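Local atomic coordinates of Ps01740 (Pseudomonas sp. UW4, PDB entry 5UIF), a protein that is a trimeric tautomerase-superfamily homologue of cis-3-chloroacrylic acid dehalogenase that probably has hydrolytic dehalogenase activity. Residues K44-P48 with G49-T53. Sequence-based numbering, arbitrary orientation.
Sequences KELEP and GSAFT
A type II beta turn from Glu47 to Ser50 carries the chain from the end of strand 40-46, an outer strand of the four-stranded sheet within this subunit, into the short strand 51-53. Pro48 and Gly49 hold its two corners. The backbone N of Ser50 donates to Glu47 O at 3.0 Å; this bond closes the turn but is bent, with an N-H...O angle of 134°, and its donor is tilted from the carbonyl plane. Pro48 supplies the fixed phi of the first corner, and Gly49 takes the positive phi (95°) of the second, a region that glycine reaches readily. Ser50 folds back over the start of the turn: its OG stands beside its own backbone N and anti to the carbonyl carbon (chi1 -57°). This brings Ser50 OG to 3.3 Å from Glu47 O. The rest of the Glu47 chain, bent at chi2, leads its carboxylate away from the turn. Beneath the turn the side chains of Leu46 and Ala51 touch by methyl groups, Leu46 CD1 lying 4.1 Å from Ala51 CB. Ala51 also rests on Val8 of strand 2-8 and on Pro60, while Leu46 packs on Lys44 of the second subunit. Ala51, Phe52 and Thr53 then pair antiparallel with a strand of that subunit, forming a beta ladder that runs across the interface, as is familiar in trimers of the tautomerase superfamily. The reversal is thus shaped mainly by backbone conformation, with the Pro48-Gly49 pair at the corners and one bent bond closing it; the apolar touch of Leu46 and Ala51 is buried, whereas Glu47, an exposed residue, keeps its charge on the outer side.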
loop_
_atom_site.group_PDB
_atom_site.type_symbol
_atom_site.label_atom_id
_atom_site.label_comp_id
_atom_site.label_asym_id
_atom_site.label_seq_id
_atom_site.Cartn_x
_atom_site.Cartn_y
_atom_site.Cartn_z
ATOM N N LYS A 44 3.068 1.628 -10.234
ATOM C CA LYS A 44 2.383 0.348 -10.350
ATOM C C LYS A 44 1.162 0.469 -11.253
ATOM O O LYS A 44 0.412 1.442 -11.168
ATOM C CB LYS A 44 1.973 -0.166 -8.969
ATOM C CG LYS A 44 3.133 -0.694 -8.144
ATOM C CD LYS A 44 2.809 -0.697 -6.660
ATOM C CE LYS A 44 2.674 0.721 -6.129
ATOM N NZ LYS A 44 2.255 0.743 -4.702
ATOM N N GLU A 45 0.968 -0.520 -12.118
ATOM C CA GLU A 45 -0.164 -0.512 -13.036
ATOM C C GLU A 45 -1.225 -1.532 -12.641
ATOM O O GLU A 45 -0.912 -2.616 -12.151
ATOM C CB GLU A 45 0.301 -0.777 -14.470
ATOM C CG GLU A 45 1.039 0.387 -15.106
ATOM C CD GLU A 45 1.301 0.172 -16.583
ATOM O OE1 GLU A 45 1.249 -0.991 -17.035
ATOM O OE2 GLU A 45 1.553 1.167 -17.295
ATOM N N LEU A 46 -2.485 -1.169 -12.859
ATOM C CA LEU A 46 -3.604 -2.058 -12.585
ATOM C C LEU A 46 -4.121 -2.674 -13.879
ATOM O O LEU A 46 -4.152 -2.014 -14.918
ATOM C CB LEU A 46 -4.730 -1.303 -11.875
ATOM C CG LEU A 46 -4.381 -0.662 -10.531
ATOM C CD1 LEU A 46 -5.490 0.275 -10.082
ATOM C CD2 LEU A 46 -4.127 -1.731 -9.484
ATOM N N GLU A 47 -4.517 -3.940 -13.812
ATOM C CA GLU A 47 -5.101 -4.613 -14.966
ATOM C C GLU A 47 -6.434 -3.972 -15.329
ATOM O O GLU A 47 -7.192 -3.574 -14.446
ATOM C CB GLU A 47 -5.288 -6.105 -14.683
ATOM C CG GLU A 47 -3.988 -6.867 -14.491
ATOM C CD GLU A 47 -3.151 -6.916 -15.754
ATOM O OE1 GLU A 47 -3.739 -6.982 -16.856
ATOM O OE2 GLU A 47 -1.907 -6.887 -15.647
ATOM N N PRO A 48 -6.715 -3.852 -16.636
ATOM C CA PRO A 48 -7.993 -3.308 -17.106
ATOM C C PRO A 48 -9.180 -4.086 -16.552
ATOM O O PRO A 48 -9.255 -5.301 -16.733
ATOM C CB PRO A 48 -7.899 -3.457 -18.627
ATOM C CG PRO A 48 -6.438 -3.447 -18.912
ATOM C CD PRO A 48 -5.799 -4.151 -17.751
ATOM N N GLY A 49 -10.090 -3.391 -15.878
ATOM C CA GLY A 49 -11.246 -4.028 -15.278
ATOM C C GLY A 49 -11.025 -4.371 -13.817
ATOM O O GLY A 49 -11.829 -5.076 -13.207
ATOM N N SER A 50 -9.926 -3.876 -13.257
ATOM C CA SER A 50 -9.615 -4.102 -11.850
ATOM C C SER A 50 -9.633 -2.790 -11.073
ATOM O O SER A 50 -9.310 -2.754 -9.885
ATOM C CB SER A 50 -8.255 -4.787 -11.700
ATOM O OG SER A 50 -8.222 -6.013 -12.411
ATOM N N ALA A 51 -10.008 -1.714 -11.755
ATOM C CA ALA A 51 -10.148 -0.408 -11.122
ATOM C C ALA A 51 -11.596 0.059 -11.213
ATOM O O ALA A 51 -12.162 0.143 -12.304
ATOM C CB ALA A 51 -9.216 0.604 -11.769
ATOM N N PHE A 52 -12.196 0.360 -10.067
ATOM C CA PHE A 52 -13.609 0.714 -10.027
ATOM C C PHE A 52 -13.864 2.058 -9.355
ATOM O O PHE A 52 -13.198 2.421 -8.387
ATOM C CB PHE A 52 -14.409 -0.377 -9.312
ATOM C CG PHE A 52 -14.473 -1.674 -10.066
ATOM C CD1 PHE A 52 -13.447 -2.600 -9.970
ATOM C CD2 PHE A 52 -15.564 -1.971 -10.867
ATOM C CE1 PHE A 52 -13.505 -3.795 -10.661
ATOM C CE2 PHE A 52 -15.628 -3.165 -11.559
ATOM C CZ PHE A 52 -14.598 -4.077 -11.457
ATOM N N THR A 53 -14.838 2.787 -9.889
ATOM C CA THR A 53 -15.313 4.024 -9.284
ATOM C C THR A 53 -16.836 4.040 -9.332
ATOM O O THR A 53 -17.429 3.876 -10.400
ATOM C CB THR A 53 -14.753 5.268 -9.998
ATOM O OG1 THR A 53 -13.324 5.280 -9.892
ATOM C CG2 THR A 53 -15.312 6.539 -9.377
#